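Ferritin (Ulva pertusa, PDB 3VNX) probably oxidises iron(II) and stores the product as mineral inside a hollow shell of 24 helical subunits. Local coordinates at residues E41-E46 / Q143-I148; T98-R103 / D154-D159; Y126-A131 / A177-Q182; S133-N138 / V170-E175. All coordinates share one frame; numbering follows the deposited sequence.

Contact 1 (E41-E46 / Q143-I148)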
loop_
_atom_site.group_PDB
_atom_site.type_symbol
_atom_site.label_atom_id
_atom_site.label_comp_id
_atom_site.label_asym_id
_atom_site.label_seq_id
_atom_site.Cartn_x
_atom_site.Cartn_y
_atom_site.Cartn_z
ATOM N N GLU A 41 50.262 -9.443 -29.718
ATOM C CA GLU A 41 49.074 -9.552 -30.570
ATOM C C GLU A 41 48.852 -10.981 -31.032
ATOM O O GLU A 41 47.727 -11.491 -30.993
ATOM C CB GLU A 41 49.225 -8.664 -31.793
ATOM C CG GLU A 41 48.140 -8.828 -32.843
ATOM C CD GLU A 41 48.399 -7.927 -34.037
ATOM O OE1 GLU A 41 49.594 -7.629 -34.279
ATOM O OE2 GLU A 41 47.431 -7.518 -34.726
ATOM N N ALA A 42 49.936 -11.625 -31.465
ATOM C CA ALA A 42 49.864 -13.008 -31.935
ATOM C C ALA A 42 49.601 -14.019 -30.804
ATOM O O ALA A 42 48.873 -14.995 -30.992
ATOM C CB ALA A 42 51.136 -13.380 -32.731
ATOM N N ALA A 43 50.192 -13.794 -29.636
ATOM C CA ALA A 43 49.948 -14.678 -28.495
ATOM C C ALA A 43 48.487 -14.634 -28.037
ATOM O O ALA A 43 47.933 -15.645 -27.597
ATOM C CB ALA A 43 50.867 -14.327 -27.340
ATOM N N ILE A 44 47.864 -13.466 -28.140
ATOM C CA ILE A 44 46.453 -13.337 -27.781
ATOM C C ILE A 44 45.587 -14.120 -28.760
ATOM O O ILE A 44 44.640 -14.807 -28.362
ATOM C CB ILE A 44 45.995 -11.871 -27.752
ATOM C CG1 ILE A 44 46.515 -11.183 -26.488
ATOM C CG2 ILE A 44 44.474 -11.787 -27.848
ATOM C CD1 ILE A 44 45.939 -11.749 -25.205
ATOM N N ASN A 45 45.914 -14.027 -30.044
ATOM C CA ASN A 45 45.186 -14.817 -31.030
ATOM C C ASN A 45 45.316 -16.303 -30.739
ATOM O O ASN A 45 44.348 -17.066 -30.828
ATOM C CB ASN A 45 45.645 -14.475 -32.439
ATOM C CG ASN A 45 45.018 -13.196 -32.939
ATOM O OD1 ASN A 45 43.894 -12.863 -32.558
ATOM N ND2 ASN A 45 45.737 -12.461 -33.783
ATOM N N GLU A 46 46.518 -16.698 -30.350
ATOM C CA GLU A 46 46.769 -18.078 -29.996
ATOM C C GLU A 46 45.842 -18.491 -28.838
ATOM O O GLU A 46 45.150 -19.507 -28.905
ATOM C CB GLU A 46 48.257 -18.274 -29.658
ATOM C CG GLU A 46 48.604 -19.660 -29.180
ATOM O OE1 GLU A 46 48.173 -20.332 -31.414
ATOM O OE2 GLU A 46 48.352 -21.916 -29.884
ATOM N N GLN A 143 49.647 -18.912 -18.193
ATOM C CA GLN A 143 50.941 -18.507 -17.651
ATOM C C GLN A 143 51.924 -18.083 -18.760
ATOM O O GLN A 143 52.564 -17.024 -18.685
ATOM C CB GLN A 143 51.531 -19.626 -16.795
ATOM C CG GLN A 143 51.040 -19.619 -15.344
ATOM C CD GLN A 143 51.358 -20.910 -14.622
ATOM O OE1 GLN A 143 51.707 -21.911 -15.248
ATOM N NE2 GLN A 143 51.235 -20.897 -13.302
ATOM N N ALA A 144 52.025 -18.910 -19.791
ATOM C CA ALA A 144 52.820 -18.586 -20.965
ATOM C C ALA A 144 52.379 -17.268 -21.609
ATOM O O ALA A 144 53.219 -16.464 -22.058
ATOM C CB ALA A 144 52.749 -19.744 -21.993
ATOM N N LEU A 145 51.065 -17.037 -21.664
ATOM C CA LEU A 145 50.570 -15.818 -22.308
ATOM C C LEU A 145 51.051 -14.588 -21.557
ATOM O O LEU A 145 51.439 -13.584 -22.160
ATOM C CB LEU A 145 49.041 -15.802 -22.448
ATOM C CG LEU A 145 48.449 -14.438 -22.840
ATOM C CD1 LEU A 145 49.071 -13.880 -24.097
ATOM C CD2 LEU A 145 46.933 -14.494 -22.994
ATOM N N GLN A 146 51.051 -14.657 -20.236
ATOM C CA GLN A 146 51.505 -13.491 -19.494
ATOM C C GLN A 146 53.034 -13.352 -19.593
ATOM O O GLN A 146 53.571 -12.235 -19.559
ATOM C CB GLN A 146 50.980 -13.506 -18.047
ATOM C CG GLN A 146 51.898 -14.126 -17.025
ATOM C CD GLN A 146 52.998 -13.183 -16.565
ATOM O OE1 GLN A 146 52.757 -12.007 -16.249
ATOM N NE2 GLN A 146 54.215 -13.705 -16.516
ATOM N N ALA A 147 53.727 -14.480 -19.750
ATOM C CA ALA A 147 55.184 -14.459 -19.897
ATOM C C ALA A 147 55.569 -13.610 -21.094
ATOM O O ALA A 147 56.465 -12.758 -21.005
ATOM C CB ALA A 147 55.742 -15.863 -20.048
ATOM N N ILE A 148 54.893 -13.835 -22.215
ATOM C CA ILE A 148 55.155 -13.030 -23.402
ATOM C C ILE A 148 54.858 -11.556 -23.131
ATOM O O ILE A 148 55.678 -10.678 -23.421
ATOM C CB ILE A 148 54.356 -13.519 -24.618
ATOM C CG1 ILE A 148 54.778 -14.944 -24.998
ATOM C CG2 ILE A 148 54.582 -12.594 -25.811
ATOM C CD1 ILE A 148 54.032 -15.505 -26.214
#
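Ala-43 is the first residue of 41-46 to meet the facing helix, and its single methyl serves two partners: Ala-43 CB lies 3.6 Å from Ile-148 CD1 and 3.7 Å from Leu-145 CD1. Both branched side chains thus converge on this one small methyl. Ile-148 does so with its CG1 branch extended (chi2 -180°), which sends CD1 forward to the alanine. One residue on, Ile-44 starts off to the side of the contact, but its CG1 arm turns back and brings CD1 to 3.7 Å from Leu-145 CD2; CD1 of the same leucine is only slightly farther away, so the isoleucine tip sits against the fork. The two chains meet at a slant, and Ile-44 continues inward to touch Leu-157 of helix 155-201 and Leu-93 of helix 73-99. No hydrogen bond joins the segments; the seam is wholly apolar. The axes of the two segments approach to 9.8 Å and run 169° to each other, almost antiparallel, as between neighbouring helices of the four-helix bundle that defines the ferritin subunit.

Contact 2 (T98-R103 / D154-D159). With CA (calcium ion), chain B.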
loop_
_atom_site.group_PDB
_atom_site.type_symbol
_atom_site.label_atom_id
_atom_site.label_comp_id
_atom_site.label_asym_id
_atom_site.label_seq_id
_atom_site.Cartn_x
_atom_site.Cartn_y
_atom_site.Cartn_z
ATOM N N THR A 98 41.151 -5.942 -30.026
ATOM C CA THR A 98 40.751 -4.759 -30.775
ATOM C C THR A 98 40.740 -3.501 -29.895
ATOM O O THR A 98 40.868 -2.374 -30.384
ATOM C CB THR A 98 39.410 -4.975 -31.472
ATOM O OG1 THR A 98 38.510 -5.632 -30.573
ATOM C CG2 THR A 98 39.615 -5.860 -32.705
ATOM N N LYS A 99 40.601 -3.702 -28.592
ATOM C CA LYS A 99 40.775 -2.611 -27.658
ATOM C C LYS A 99 42.182 -1.999 -27.803
ATOM O O LYS A 99 42.329 -0.781 -27.800
ATOM C CB LYS A 99 40.515 -3.080 -26.219
ATOM C CG LYS A 99 40.296 -1.942 -25.209
ATOM C CD LYS A 99 39.916 -2.455 -23.809
ATOM C CE LYS A 99 38.418 -2.731 -23.694
ATOM N NZ LYS A 99 38.042 -3.389 -22.391
ATOM N N ARG A 100 43.211 -2.836 -27.938
ATOM C CA ARG A 100 44.590 -2.336 -27.960
ATOM C C ARG A 100 45.098 -1.989 -29.359
ATOM O O ARG A 100 46.255 -1.596 -29.515
ATOM C CB ARG A 100 45.559 -3.341 -27.317
ATOM C CG ARG A 100 45.500 -3.431 -25.788
ATOM C CD ARG A 100 46.010 -2.162 -25.092
ATOM N NE ARG A 100 47.389 -1.824 -25.466
ATOM C CZ ARG A 100 48.484 -2.354 -24.916
ATOM N NH1 ARG A 100 48.375 -3.261 -23.952
ATOM N NH2 ARG A 100 49.691 -1.970 -25.329
ATOM N N GLY A 101 44.244 -2.144 -30.367
ATOM C CA GLY A 101 44.617 -1.855 -31.741
ATOM C C GLY A 101 45.071 -3.096 -32.500
ATOM O O GLY A 101 45.302 -3.041 -33.701
ATOM N N GLY A 102 45.219 -4.216 -31.806
ATOM C CA GLY A 102 45.563 -5.461 -32.468
ATOM C C GLY A 102 44.425 -5.984 -33.326
ATOM O O GLY A 102 43.303 -5.500 -33.233
ATOM N N ARG A 103 44.706 -6.965 -34.173
ATOM C CA ARG A 103 43.648 -7.559 -34.988
ATOM C C ARG A 103 43.419 -9.039 -34.684
ATOM O O ARG A 103 44.362 -9.823 -34.571
ATOM C CB ARG A 103 43.888 -7.307 -36.481
ATOM C CG ARG A 103 44.164 -5.842 -36.739
ATOM C CD ARG A 103 43.779 -5.357 -38.132
ATOM N NE ARG A 103 43.928 -3.898 -38.199
ATOM C CZ ARG A 103 44.538 -3.240 -39.185
ATOM N NH1 ARG A 103 45.046 -3.912 -40.210
ATOM N NH2 ARG A 103 44.633 -1.908 -39.151
ATOM N N ASP A 154 54.764 -5.060 -21.375
ATOM C CA ASP A 154 53.478 -4.438 -21.604
ATOM C C ASP A 154 52.671 -4.600 -20.324
ATOM O O ASP A 154 51.926 -5.575 -20.164
ATOM C CB ASP A 154 52.788 -5.136 -22.766
ATOM C CG ASP A 154 51.551 -4.398 -23.257
ATOM O OD1 ASP A 154 50.929 -3.609 -22.500
ATOM O OD2 ASP A 154 51.206 -4.630 -24.424
ATOM N N ALA A 155 52.837 -3.664 -19.399
ATOM C CA ALA A 155 52.248 -3.833 -18.077
ATOM C C ALA A 155 50.706 -3.859 -18.141
ATOM O O ALA A 155 50.055 -4.560 -17.357
ATOM C CB ALA A 155 52.752 -2.744 -17.124
ATOM N N ALA A 156 50.137 -3.099 -19.083
ATOM C CA ALA A 156 48.688 -3.062 -19.273
ATOM C C ALA A 156 48.148 -4.439 -19.618
ATOM O O ALA A 156 47.158 -4.886 -19.032
ATOM C CB ALA A 156 48.294 -2.050 -20.353
ATOM N N LEU A 157 48.787 -5.105 -20.577
ATOM C CA LEU A 157 48.355 -6.441 -20.965
ATOM C C LEU A 157 48.580 -7.456 -19.827
ATOM O O LEU A 157 47.756 -8.355 -19.605
ATOM C CB LEU A 157 49.056 -6.878 -22.252
ATOM C CG LEU A 157 48.909 -8.352 -22.656
ATOM C CD1 LEU A 157 47.495 -8.680 -23.104
ATOM C CD2 LEU A 157 49.900 -8.682 -23.762
ATOM N N CYS A 158 49.679 -7.306 -19.092
ATOM C CA CYS A 158 49.929 -8.200 -17.959
ATOM C C CYS A 158 48.795 -8.112 -16.960
ATOM O O CYS A 158 48.217 -9.131 -16.569
ATOM C CB CYS A 158 51.248 -7.861 -17.256
ATOM S SG CYS A 158 52.704 -8.253 -18.254
ATOM N N ASP A 159 48.486 -6.879 -16.558
ATOM C CA ASP A 159 47.423 -6.624 -15.600
ATOM C C ASP A 159 46.123 -7.238 -16.100
ATOM O O ASP A 159 45.399 -7.898 -15.346
ATOM C CB ASP A 159 47.255 -5.120 -15.383
ATOM C CG ASP A 159 46.131 -4.791 -14.410
ATOM O OD1 ASP A 159 46.239 -5.156 -13.216
ATOM O OD2 ASP A 159 45.137 -4.163 -14.847
HETATM CA CA CA B . 48.570 -5.653 -11.945
#
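Arg-100 and Asp-154 form a buried salt bridge that ties the C-terminal end of helix 73-99 to the N-terminal start of helix 155-201, at one end of the bundle. Its main bond runs from Arg-100 NH1 to Asp-154 OD1, 3.0 Å long; OD1 receives it on the syn lone pair, close to the guanidinium plane. Asp-154 OD2 adds two weak bonds, from NH1 and NH2, both at 3.2 Å. The carboxylate meets the guanidinium at its edge but is turned 71° against it, which leaves one good bond rather than two matched ones. Bends at chi2 (-68°) and chi3 curl the arginine round to this position, and Arg-100 NH2 is also held by Val-34 O. Asp-154 is at the same time the N-cap of its helix: Leu-157 N donates to OD1 over 3.2 Å, arriving from above the carboxylate plane. Replacing Asp-154 by an alanine would probably leave the buried guanidinium without its countercharge and the Leu-157 N-H without its cap. One turn on, Asp-159 OD1 binds a calcium ion at 2.7 Å, close to a neighbouring subunit, consistent with the acidic threefold channel of ferritins. One carboxylate oxygen thus answers both a cationic side chain and a helix start, whose peptide N-H groups would be expected to stabilise its negative charge.

Contact 3 (Y126-A131 / A177-Q182)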
loop_
_atom_site.group_PDB
_atom_site.type_symbol
_atom_site.label_atom_id
_atom_site.label_comp_id
_atom_site.label_asym_id
_atom_site.label_seq_id
_atom_site.Cartn_x
_atom_site.Cartn_y
_atom_site.Cartn_z
ATOM N N TYR A 126 36.020 -40.073 -15.498
ATOM C CA TYR A 126 36.959 -39.878 -16.592
ATOM C C TYR A 126 36.815 -38.485 -17.201
ATOM O O TYR A 126 37.798 -37.752 -17.308
ATOM C CB TYR A 126 36.789 -40.951 -17.659
ATOM C CG TYR A 126 37.577 -40.647 -18.910
ATOM C CD1 TYR A 126 36.935 -40.466 -20.135
ATOM C CD2 TYR A 126 38.964 -40.510 -18.869
ATOM C CE1 TYR A 126 37.656 -40.179 -21.288
ATOM C CE2 TYR A 126 39.693 -40.222 -20.014
ATOM C CZ TYR A 126 39.033 -40.060 -21.220
ATOM O OH TYR A 126 39.746 -39.774 -22.359
ATOM N N ALA A 127 35.593 -38.127 -17.592
ATOM C CA ALA A 127 35.317 -36.802 -18.129
ATOM C C ALA A 127 35.792 -35.690 -17.194
ATOM O O ALA A 127 36.342 -34.671 -17.651
ATOM C CB ALA A 127 33.832 -36.643 -18.433
ATOM N N MET A 128 35.594 -35.872 -15.890
ATOM C CA MET A 128 36.011 -34.835 -14.943
ATOM C C MET A 128 37.538 -34.794 -14.808
ATOM O O MET A 128 38.144 -33.726 -14.625
ATOM C CB MET A 128 35.305 -35.000 -13.591
ATOM C CG MET A 128 33.775 -34.949 -13.722
ATOM S SD MET A 128 33.198 -33.507 -14.680
ATOM C CE MET A 128 33.640 -32.180 -13.548
ATOM N N GLU A 129 38.165 -35.957 -14.932
ATOM C CA GLU A 129 39.622 -36.001 -14.951
ATOM C C GLU A 129 40.160 -35.365 -16.235
ATOM O O GLU A 129 41.171 -34.678 -16.217
ATOM C CB GLU A 129 40.128 -37.435 -14.782
ATOM C CG GLU A 129 39.948 -38.001 -13.371
ATOM C CD GLU A 129 40.581 -39.377 -13.202
ATOM O OE1 GLU A 129 40.967 -39.995 -14.222
ATOM O OE2 GLU A 129 40.697 -39.838 -12.047
ATOM N N LEU A 130 39.469 -35.587 -17.344
ATOM C CA LEU A 130 39.841 -34.973 -18.615
ATOM C C LEU A 130 39.727 -33.458 -18.489
ATOM O O LEU A 130 40.655 -32.721 -18.823
ATOM C CB LEU A 130 38.914 -35.467 -19.727
ATOM C CG LEU A 130 39.400 -35.476 -21.177
ATOM C CD1 LEU A 130 38.256 -35.113 -22.091
ATOM C CD2 LEU A 130 40.576 -34.546 -21.414
ATOM N N ALA A 131 38.573 -33.011 -17.992
ATOM C CA ALA A 131 38.300 -31.589 -17.783
ATOM C C ALA A 131 39.349 -30.920 -16.897
ATOM O O ALA A 131 39.906 -29.884 -17.255
ATOM C CB ALA A 131 36.893 -31.391 -17.194
ATOM N N ALA A 177 39.398 -29.941 -9.399
ATOM C CA ALA A 177 40.094 -30.914 -8.558
ATOM C C ALA A 177 39.100 -31.551 -7.587
ATOM O O ALA A 177 39.048 -32.782 -7.453
ATOM C CB ALA A 177 41.271 -30.271 -7.819
ATOM N N VAL A 178 38.288 -30.708 -6.944
ATOM C CA VAL A 178 37.276 -31.173 -5.990
ATOM C C VAL A 178 36.258 -32.164 -6.580
ATOM O O VAL A 178 35.984 -33.205 -5.971
ATOM C CB VAL A 178 36.544 -29.991 -5.357
ATOM C CG1 VAL A 178 35.388 -30.480 -4.466
ATOM C CG2 VAL A 178 37.533 -29.155 -4.571
ATOM N N TYR A 179 35.710 -31.848 -7.755
ATOM C CA TYR A 179 34.824 -32.782 -8.465
ATOM C C TYR A 179 35.451 -34.151 -8.646
ATOM O O TYR A 179 34.787 -35.184 -8.468
ATOM C CB TYR A 179 34.490 -32.275 -9.867
ATOM C CG TYR A 179 33.667 -31.023 -9.898
ATOM C CD1 TYR A 179 32.600 -30.839 -9.013
ATOM C CD2 TYR A 179 33.938 -30.030 -10.830
ATOM C CE1 TYR A 179 31.845 -29.683 -9.047
ATOM C CE2 TYR A 179 33.184 -28.876 -10.880
ATOM C CZ TYR A 179 32.143 -28.705 -9.989
ATOM O OH TYR A 179 31.407 -27.546 -10.061
ATOM N N VAL A 180 36.716 -34.145 -9.065
ATOM C CA VAL A 180 37.459 -35.381 -9.265
ATOM C C VAL A 180 37.570 -36.132 -7.944
ATOM O O VAL A 180 37.280 -37.331 -7.863
ATOM C CB VAL A 180 38.865 -35.117 -9.858
ATOM C CG1 VAL A 180 39.729 -36.356 -9.760
ATOM C CG2 VAL A 180 38.754 -34.656 -11.310
ATOM N N SER A 181 37.971 -35.408 -6.903
ATOM C CA SER A 181 38.069 -35.986 -5.575
ATOM C C SER A 181 36.722 -36.600 -5.161
ATOM O O SER A 181 36.679 -37.700 -4.593
ATOM C CB SER A 181 38.517 -34.920 -4.577
ATOM O OG SER A 181 38.329 -35.365 -3.250
ATOM N N GLN A 182 35.626 -35.898 -5.449
ATOM C CA GLN A 182 34.309 -36.391 -5.067
ATOM C C GLN A 182 33.917 -37.676 -5.814
ATOM O O GLN A 182 33.417 -38.640 -5.210
ATOM C CB GLN A 182 33.255 -35.309 -5.290
ATOM C CG GLN A 182 33.315 -34.199 -4.267
ATOM C CD GLN A 182 32.313 -33.097 -4.548
ATOM O OE1 GLN A 182 31.715 -32.544 -3.624
ATOM N NE2 GLN A 182 32.120 -32.775 -5.828
#
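Met-128 and Val-180 face each other where helices 123-151 and 155-201 pack as an antiparallel pair of the ferritin four-helix bundle. Here the segment axes come within 9.0 Å, with a crossing angle of -155°, and the backbones are nearest at these two residues. Val-180 CG2 presses on main chain more than on side chain: it stands 3.5 Å from Met-128 O and 4.1 Å from Met-128 CB. The other valine methyl, CG1, is placed anti to the backbone N (chi1 167°) and meets Glu-129 CG at 4.0 Å, the two side chains crossing almost at right angles. On the other flank, Met-128 bends at chi2 and again at chi3, and this double turn lays its terminal methyl beside the root of Tyr-179, with CE 3.5 Å from Tyr-179 CD2 and 3.8 Å from Tyr-179 CB. The methyl approaches the ring obliquely.

Farther out, aromatic residues of helix 73-99 pack against these groups. Phe-75, Phe-78 and Phe-79 all touch Met-128, and the Phe-78 ring also meets that of Tyr-179 with the planes nearly perpendicular. Tyr-31 of a neighbouring subunit packs on Val-180, so this seam between helices lies close to one between chains. The aliphatic part of Glu-129 takes part in the packing, whereas its carboxylate looks to other residues: Glu-129 OE2 forms salt bridges with both Lys-121 NZ and Arg-184 NH2.

Contact 4 (S133-N138 / V170-E175)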
loop_
_atom_site.group_PDB
_atom_site.type_symbol
_atom_site.label_atom_id
_atom_site.label_comp_id
_atom_site.label_asym_id
_atom_site.label_seq_id
_atom_site.Cartn_x
_atom_site.Cartn_y
_atom_site.Cartn_z
ATOM N N SER A 133 42.335 -31.913 -16.300
ATOM C CA SER A 133 43.596 -31.950 -17.042
ATOM C C SER A 133 43.643 -30.810 -18.046
ATOM O O SER A 133 44.665 -30.117 -18.178
ATOM C CB SER A 133 43.760 -33.299 -17.760
ATOM O OG SER A 133 43.801 -34.377 -16.828
ATOM N N LEU A 134 42.523 -30.614 -18.738
ATOM C CA LEU A 134 42.401 -29.511 -19.690
ATOM C C LEU A 134 42.538 -28.154 -18.998
ATOM O O LEU A 134 43.162 -27.237 -19.528
ATOM C CB LEU A 134 41.075 -29.601 -20.451
ATOM C CG LEU A 134 41.019 -30.662 -21.558
ATOM C CD1 LEU A 134 39.654 -30.703 -22.236
ATOM C CD2 LEU A 134 42.107 -30.404 -22.582
ATOM N N GLU A 135 41.966 -28.035 -17.804
ATOM C CA GLU A 135 42.016 -26.777 -17.079
ATOM C C GLU A 135 43.431 -26.478 -16.592
ATOM O O GLU A 135 43.904 -25.341 -16.701
ATOM C CB GLU A 135 41.027 -26.800 -15.920
ATOM C CG GLU A 135 39.576 -26.907 -16.355
ATOM C CD GLU A 135 39.144 -25.706 -17.167
ATOM O OE1 GLU A 135 39.788 -24.645 -17.027
ATOM O OE2 GLU A 135 38.174 -25.817 -17.942
ATOM N N LYS A 136 44.113 -27.496 -16.067
ATOM C CA LYS A 136 45.533 -27.345 -15.685
ATOM C C LYS A 136 46.376 -26.937 -16.894
ATOM O O LYS A 136 47.187 -26.005 -16.818
ATOM C CB LYS A 136 46.085 -28.631 -15.058
ATOM C CG LYS A 136 45.378 -29.016 -13.745
ATOM C CD LYS A 136 45.752 -30.414 -13.250
ATOM C CE LYS A 136 47.070 -30.411 -12.487
ATOM N NZ LYS A 136 47.497 -31.774 -12.028
ATOM N N LEU A 137 46.160 -27.627 -18.016
ATOM C CA LEU A 137 46.825 -27.270 -19.257
ATOM C C LEU A 137 46.590 -25.787 -19.550
ATOM O O LEU A 137 47.542 -25.039 -19.813
ATOM C CB LEU A 137 46.294 -28.117 -20.416
ATOM C CG LEU A 137 47.264 -28.383 -21.574
ATOM C CD1 LEU A 137 46.517 -28.764 -22.845
ATOM C CD2 LEU A 137 48.199 -27.212 -21.826
ATOM N N ASN A 138 45.326 -25.355 -19.508
ATOM C CA ASN A 138 45.043 -23.973 -19.854
ATOM C C ASN A 138 45.636 -22.975 -18.859
ATOM O O ASN A 138 45.950 -21.848 -19.222
ATOM C CB ASN A 138 43.559 -23.712 -20.041
ATOM C CG ASN A 138 43.310 -22.451 -20.844
ATOM O OD1 ASN A 138 44.177 -22.030 -21.598
ATOM N ND2 ASN A 138 42.144 -21.837 -20.676
ATOM N N VAL A 170 42.810 -20.152 -11.792
ATOM C CA VAL A 170 43.152 -20.722 -10.493
ATOM C C VAL A 170 41.910 -21.301 -9.803
ATOM O O VAL A 170 41.886 -22.472 -9.423
ATOM C CB VAL A 170 43.831 -19.672 -9.584
ATOM C CG1 VAL A 170 44.055 -20.232 -8.177
ATOM C CG2 VAL A 170 45.150 -19.214 -10.208
ATOM N N ASP A 171 40.872 -20.480 -9.651
ATOM C CA ASP A 171 39.617 -20.952 -9.075
ATOM C C ASP A 171 39.083 -22.149 -9.857
ATOM O O ASP A 171 38.682 -23.160 -9.281
ATOM C CB ASP A 171 38.570 -19.840 -9.106
ATOM C CG ASP A 171 38.995 -18.606 -8.327
ATOM O OD1 ASP A 171 39.638 -18.770 -7.270
ATOM O OD2 ASP A 171 38.671 -17.477 -8.776
ATOM N N ALA A 172 39.067 -22.028 -11.179
ATOM C CA ALA A 172 38.561 -23.115 -12.009
ATOM C C ALA A 172 39.280 -24.446 -11.733
ATOM O O ALA A 172 38.619 -25.488 -11.553
ATOM C CB ALA A 172 38.628 -22.746 -13.493
ATOM N N VAL A 173 40.619 -24.415 -11.692
ATOM C CA VAL A 173 41.369 -25.635 -11.433
ATOM C C VAL A 173 41.003 -26.289 -10.102
ATOM O O VAL A 173 40.751 -27.495 -10.054
ATOM C CB VAL A 173 42.893 -25.420 -11.466
ATOM C CG1 VAL A 173 43.603 -26.637 -10.855
ATOM C CG2 VAL A 173 43.364 -25.158 -12.894
ATOM N N LYS A 174 40.996 -25.502 -9.024
ATOM C CA LYS A 174 40.625 -26.027 -7.709
ATOM C C LYS A 174 39.224 -26.655 -7.729
ATOM O O LYS A 174 39.026 -27.766 -7.211
ATOM C CB LYS A 174 40.723 -24.934 -6.634
ATOM C CG LYS A 174 39.988 -25.240 -5.322
ATOM C CD LYS A 174 40.784 -26.133 -4.400
ATOM C CE LYS A 174 39.962 -26.531 -3.176
ATOM N NZ LYS A 174 40.163 -25.603 -2.042
ATOM N N GLU A 175 38.266 -25.957 -8.346
ATOM C CA GLU A 175 36.895 -26.459 -8.468
ATOM C C GLU A 175 36.846 -27.808 -9.176
ATOM O O GLU A 175 36.083 -28.709 -8.791
ATOM C CB GLU A 175 36.018 -25.453 -9.225
ATOM C CG GLU A 175 34.656 -25.990 -9.668
ATOM C CD GLU A 175 33.962 -25.062 -10.656
ATOM O OE1 GLU A 175 34.658 -24.207 -11.242
ATOM O OE2 GLU A 175 32.729 -25.187 -10.850
#
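Glu-135 meets Val-173 and Ala-172 at successive points along its length. Its CB lies 4.2 Å from Val-173 CG2, a methyl that comes closer still to the backbone, at 3.8 Å from Glu-135 O. CG continues with the carbonyl carbon opposite it (chi1 -64°), and a bend at chi2 (-63°) then folds CD round so that the carboxylate passes beside the facing helix. There OE1 stands 4.2 Å from Ala-172 CB and takes its hydrogen bond from Gln-169 NE2; OE2 is paired with Tyr-58 OH of helix 38-66. Next to it, Lys-136 sets CG 4.1 Å from Val-173 CG1, the two side chains at about a right angle, before NZ leaves to bond Tyr-31 O of a neighbouring subunit. Val-173 fits between the stems of two charged residues whose ends diverge, Glu-135 toward Tyr-58 and Lys-136 to the next chain. A calcium ion lies about 5 Å from the Glu-135 side chain. In related ferritins a glutamate, tyrosine and glutamine in these places belong to the ferroxidase centre; Gln-169 and Tyr-58, each holding one oxygen, would probably restrict how the Glu-135 carboxylate turns, consistent with such a site.

How the contacts relate
All four contacts lie within one four-helix bundle. Contacts 1 and 2, centres 11 Å apart, share one end and touch: Glu-41 OE2 is 2.8 Å from Arg-103 N. Contact 1 encloses 98-103 but not 154-159 along the chain, and crosses contacts 3 and 4 likewise. The centres of contacts 1 and 4 are about 18 Å apart. Contacts 3 and 4, with centres 10 Å apart, are consecutive steps along one helix pair, contact 4 nested inside contact 3. Contacts 2 and 3, centres about 34 Å apart, both use helix 155-201, at its start and near its middle. Three contacts are helix packing without hydrogen bonds between their segments; contact 2 is a buried salt bridge.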